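Local coordinates for CBS domain-containing protein (Listeria monocytogenes, PDB 6XNU) that binds the nucleotide second messenger c-di-AMP and takes part in controlling the homeostasis of (p)ppGpp and c-di-AMP, at residues Phe91-Leu94 / Glu95-Val99; Ile155-Gln158 / Val159-Asn162. All coordinates share one frame; numbering follows the deposited sequence.

Contact 1 (Phe91-Leu94 / Glu95-Val99)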
loop_
_atom_site.group_PDB
_atom_site.type_symbol
_atom_site.label_atom_id
_atom_site.label_comp_id
_atom_site.label_asym_id
_atom_site.label_seq_id
_atom_site.Cartn_x
_atom_site.Cartn_y
_atom_site.Cartn_z
ATOM N N PHE A 91 9.854 1.190 20.589
ATOM C CA PHE A 91 9.721 -0.172 20.079
ATOM C C PHE A 91 9.542 -1.202 21.189
ATOM O O PHE A 91 8.988 -2.277 20.937
ATOM C CB PHE A 91 10.939 -0.538 19.229
ATOM C CG PHE A 91 11.136 0.349 18.029
ATOM C CD1 PHE A 91 10.256 0.294 16.961
ATOM C CD2 PHE A 91 12.199 1.238 17.972
ATOM C CE1 PHE A 91 10.436 1.104 15.855
ATOM C CE2 PHE A 91 12.383 2.054 16.872
ATOM C CZ PHE A 91 11.501 1.991 15.814
ATOM N N GLU A 92 9.997 -0.902 22.410
ATOM C CA GLU A 92 9.823 -1.839 23.516
ATOM C C GLU A 92 8.350 -2.097 23.814
ATOM O O GLU A 92 7.996 -3.181 24.289
ATOM C CB GLU A 92 10.541 -1.315 24.765
ATOM C CG GLU A 92 9.870 -0.112 25.428
ATOM C CD GLU A 92 10.389 1.224 24.913
ATOM O OE1 GLU A 92 9.919 2.276 25.404
ATOM O OE2 GLU A 92 11.262 1.227 24.016
ATOM N N ARG A 93 7.475 -1.131 23.517
ATOM C CA ARG A 93 6.055 -1.264 23.815
ATOM C C ARG A 93 5.315 -2.191 22.855
ATOM O O ARG A 93 4.162 -2.537 23.135
ATOM C CB ARG A 93 5.389 0.113 23.802
ATOM C CG ARG A 93 5.852 1.040 24.914
ATOM C CD ARG A 93 5.010 2.298 24.947
ATOM N NE ARG A 93 3.704 2.080 25.562
ATOM C CZ ARG A 93 2.585 2.664 25.150
ATOM N NH1 ARG A 93 1.435 2.416 25.763
ATOM N NH2 ARG A 93 2.615 3.492 24.115
ATOM N N LEU A 94 5.934 -2.592 21.739
ATOM C CA LEU A 94 5.242 -3.447 20.775
ATOM C C LEU A 94 4.854 -4.775 21.405
ATOM O O LEU A 94 3.798 -5.339 21.094
ATOM C CB LEU A 94 6.124 -3.686 19.551
ATOM C CG LEU A 94 6.468 -2.436 18.757
ATOM C CD1 LEU A 94 7.597 -2.723 17.791
ATOM C CD2 LEU A 94 5.231 -1.966 18.014
ATOM N N GLU A 95 5.702 -5.282 22.303
ATOM C CA GLU A 95 5.429 -6.532 23.000
ATOM C C GLU A 95 4.126 -6.481 23.781
ATOM O O GLU A 95 3.461 -7.511 23.943
ATOM C CB GLU A 95 6.598 -6.836 23.937
ATOM C CG GLU A 95 6.618 -8.211 24.568
ATOM C CD GLU A 95 7.870 -8.410 25.404
ATOM O OE1 GLU A 95 8.953 -7.971 24.953
ATOM O OE2 GLU A 95 7.774 -8.983 26.513
ATOM N N ASP A 96 3.745 -5.303 24.276
ATOM C CA ASP A 96 2.660 -5.202 25.244
ATOM C C ASP A 96 1.321 -4.799 24.641
ATOM O O ASP A 96 0.281 -5.102 25.236
ATOM C CB ASP A 96 3.026 -4.196 26.346
ATOM C CG ASP A 96 4.317 -4.557 27.069
ATOM O OD1 ASP A 96 5.133 -3.641 27.312
ATOM O OD2 ASP A 96 4.513 -5.748 27.402
ATOM N N LEU A 97 1.313 -4.125 23.493
ATOM C CA LEU A 97 0.074 -3.689 22.876
ATOM C C LEU A 97 -0.476 -4.801 21.988
ATOM O O LEU A 97 0.282 -5.615 21.453
ATOM C CB LEU A 97 0.298 -2.418 22.054
ATOM C CG LEU A 97 0.695 -1.167 22.844
ATOM C CD1 LEU A 97 1.677 -0.315 22.050
ATOM C CD2 LEU A 97 -0.555 -0.374 23.190
ATOM N N LYS A 98 -1.801 -4.841 21.866
ATOM C CA LYS A 98 -2.517 -5.848 21.092
ATOM C C LYS A 98 -3.020 -5.247 19.787
ATOM O O LYS A 98 -3.266 -4.043 19.697
ATOM C CB LYS A 98 -3.714 -6.403 21.867
ATOM C CG LYS A 98 -3.391 -6.963 23.244
ATOM C CD LYS A 98 -2.209 -7.892 23.170
ATOM C CE LYS A 98 -2.257 -8.930 24.276
ATOM N NZ LYS A 98 -1.144 -9.896 24.086
ATOM N N VAL A 99 -3.207 -6.106 18.781
ATOM C CA VAL A 99 -3.636 -5.606 17.473
ATOM C C VAL A 99 -4.970 -4.879 17.579
ATOM O O VAL A 99 -5.199 -3.868 16.900
ATOM C CB VAL A 99 -3.698 -6.751 16.440
ATOM C CG1 VAL A 99 -2.295 -7.227 16.085
ATOM C CG2 VAL A 99 -4.573 -7.903 16.944
#

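Contact 2 (Ile155-Gln158 / Val159-Asn162)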
loop_
_atom_site.group_PDB
_atom_site.type_symbol
_atom_site.label_atom_id
_atom_site.label_comp_id
_atom_site.label_asym_id
_atom_site.label_seq_id
_atom_site.Cartn_x
_atom_site.Cartn_y
_atom_site.Cartn_z
ATOM N N ILE A 155 -9.285 -0.038 -23.551
ATOM C CA ILE A 155 -8.443 0.844 -24.362
ATOM C C ILE A 155 -7.926 0.106 -25.588
ATOM O O ILE A 155 -7.871 0.668 -26.694
ATOM C CB ILE A 155 -7.294 1.405 -23.499
ATOM C CG1 ILE A 155 -7.816 2.529 -22.605
ATOM C CG2 ILE A 155 -6.121 1.881 -24.369
ATOM C CD1 ILE A 155 -6.872 2.891 -21.480
ATOM N N HIS A 156 -7.533 -1.158 -25.421
ATOM C CA HIS A 156 -6.996 -1.925 -26.542
ATOM C C HIS A 156 -8.090 -2.295 -27.539
ATOM O O HIS A 156 -7.846 -2.332 -28.751
ATOM C CB HIS A 156 -6.280 -3.173 -26.027
ATOM C CG HIS A 156 -5.043 -2.857 -25.236
ATOM N ND1 HIS A 156 -4.571 -3.661 -24.219
ATOM C CD2 HIS A 156 -4.185 -1.813 -25.323
ATOM C CE1 HIS A 156 -3.475 -3.119 -23.712
ATOM N NE2 HIS A 156 -3.216 -2.000 -24.367
ATOM N N LEU A 157 -9.295 -2.565 -27.049
ATOM C CA LEU A 157 -10.409 -2.815 -27.961
ATOM C C LEU A 157 -10.714 -1.582 -28.798
ATOM O O LEU A 157 -11.057 -1.697 -29.985
ATOM C CB LEU A 157 -11.636 -3.250 -27.168
ATOM C CG LEU A 157 -11.497 -4.632 -26.520
ATOM C CD1 LEU A 157 -12.696 -4.926 -25.637
ATOM C CD2 LEU A 157 -11.310 -5.723 -27.571
ATOM N N GLN A 158 -10.599 -0.390 -28.198
ATOM C CA GLN A 158 -10.819 0.839 -28.962
ATOM C C GLN A 158 -9.783 0.993 -30.067
ATOM O O GLN A 158 -10.114 1.414 -31.184
ATOM C CB GLN A 158 -10.787 2.062 -28.046
ATOM C CG GLN A 158 -11.922 2.110 -27.040
ATOM C CD GLN A 158 -13.277 2.109 -27.710
ATOM O OE1 GLN A 158 -13.702 3.118 -28.256
ATOM N NE2 GLN A 158 -13.963 0.972 -27.670
ATOM N N VAL A 159 -8.524 0.668 -29.771
ATOM C CA VAL A 159 -7.498 0.655 -30.809
ATOM C C VAL A 159 -7.887 -0.315 -31.918
ATOM O O VAL A 159 -7.818 0.022 -33.105
ATOM C CB VAL A 159 -6.129 0.314 -30.189
ATOM C CG1 VAL A 159 -5.097 0.028 -31.261
ATOM C CG2 VAL A 159 -5.676 1.452 -29.271
ATOM N N GLU A 160 -8.345 -1.520 -31.548
ATOM C CA GLU A 160 -8.748 -2.508 -32.554
ATOM C C GLU A 160 -9.905 -2.003 -33.407
ATOM O O GLU A 160 -9.911 -2.180 -34.634
ATOM C CB GLU A 160 -9.136 -3.827 -31.874
ATOM C CG GLU A 160 -9.763 -4.858 -32.813
ATOM C CD GLU A 160 -10.225 -6.115 -32.086
ATOM O OE1 GLU A 160 -10.216 -6.127 -30.837
ATOM O OE2 GLU A 160 -10.606 -7.092 -32.767
ATOM N N GLU A 161 -10.902 -1.381 -32.776
ATOM C CA GLU A 161 -12.087 -0.939 -33.503
ATOM C C GLU A 161 -11.782 0.209 -34.448
ATOM O O GLU A 161 -12.560 0.457 -35.381
ATOM C CB GLU A 161 -13.186 -0.528 -32.520
ATOM C CG GLU A 161 -13.796 -1.701 -31.778
ATOM C CD GLU A 161 -14.983 -1.298 -30.918
ATOM O OE1 GLU A 161 -15.131 -0.090 -30.624
ATOM O OE2 GLU A 161 -15.770 -2.195 -30.538
ATOM N N ASN A 162 -10.674 0.901 -34.239
ATOM C CA ASN A 162 -10.310 2.031 -35.071
ATOM C C ASN A 162 -9.114 1.694 -35.949
ATOM O O ASN A 162 -8.621 2.574 -36.668
ATOM C CB ASN A 162 -10.014 3.259 -34.203
ATOM C CG ASN A 162 -11.275 3.864 -33.608
ATOM O OD1 ASN A 162 -11.874 4.770 -34.190
ATOM N ND2 ASN A 162 -11.697 3.353 -32.449
HETATM O O HOH W 1 -14.108 3.955 -30.921
#

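Contact 1 (Phe91-Leu94 / Glu95-Val99)
The carbonyl oxygen of Arg93 gathers two consecutive backbone N-H groups in the turn that follows Phe91-Arg93. Asp96 N donates to Arg93 O over 3.0 Å from well above the carbonyl plane, 60° out of it, whereas Leu97 N reaches the same Arg93 O at 3.3 Å from almost straight beyond the C=O bond. Bonds to the third and fourth residue on thus share one acceptor and hold the turn closed. Leu97 packs against the same residue: its CD1 lies 3.5 Å from Arg93 O and 4.1 Å from Arg93 CB. With CG anti to its own carbonyl carbon (chi1 -65°), Leu97 swings its branched end back toward the turn. The CB end of the arginine meets that methyl, and the chain, bent at chi3 (77°), carries the guanidinium round so that the methyl also lies over one of its faces while the charged group stays at the surface. Arg93 NE and Asp96 OD1 remain 6.2 Å apart, so any attraction between their charges is probably mild.

In this CBS-pair protein the turn belongs to the connection between helix 76-82 and helix 99-102. Its nonpolar residues attach that connection to the fold: Leu94 and Leu97 both touch Leu46 of helix 46-56 and Ile83, and Leu94 reaches Leu50 as well. A further i to i+3 bond joins Leu94 N to Phe91 O (3.2 Å). Further out, the two Phe91 rings, one from each subunit, stack on each other, and each packs on the other subunit's Leu94. Glu92, on the solvent side, forms a salt bridge with Arg88, and Lys98 NZ donates a hydrogen bond to the carbonyl oxygen of Gly43.

Contact 2 (Ile155-Gln158 / Val159-Asn162)
Ile155 begins the last turns of helix 145-161 by accepting from Val159 N at its carbonyl oxygen, while Val159 CG2 rests 3.5 Å from the same Ile155 O; the Ile155 side chain instead packs on Val120 of the second subunit. His156 repeats the alpha-helical pattern, its carbonyl oxygen taking the N-H of Glu160, and its imidazole NE2 is hydrogen-bonded to Glu117 of the second subunit. Leu157 O receives Glu161 N at 2.8 Å. At the surface Leu157 and Glu160 run side by side, pointing the same way, and Leu157 CD2 comes within 3.5 Å of Glu160 OE1, a van der Waals approach of a methyl to a carboxylate whose chain stays extended beyond CG.

At Gln158, in the last turn of helix 145-161, the carbonyl oxygen takes a weak bond from Asn162 N, at 3.1 Å and 128°; that N-H is also bonded to Val159 O at 3.2 Å, an i to i+3 pair. The side-chain amide of the same residue adds a short, nearly straight bond, Asn162 ND2 to Gln158 O at 2.8 Å and 174°. The oxygen lies close to the amide plane of Asn162, as suits an N-H donor, and chi1 of -73° folds that amide back toward the Gln158 carbonyl. A water then joins the two side chains, donating to Gln158 OE1 and accepting from Asn162 ND2. The amide nitrogen of Asn162 therefore spends both its hydrogens, one on the backbone and one on the water, which should restrict the rotation of the amide and supplements the weak i to i+4 bond at Gln158 O.

Overall arrangement
Contacts 1 and 2 stand on opposite sides of the chain's centre: the centre of contact 1 lies about 22 Å, and that of contact 2 about 34 Å, from the centre of the chain. Their own centres are 54 Å apart and their nearest atoms about 39 Å apart, so the two do not touch. They follow in series: the turn of residues 91-99 leads toward helix 99-102, whereas residues 155-162 finish the long C-terminal helix. What they share is the dimer. Each presents residues to the second subunit, an aromatic and aliphatic meeting in contact 1, a mixed polar and nonpolar one in contact 2. Both are surface features.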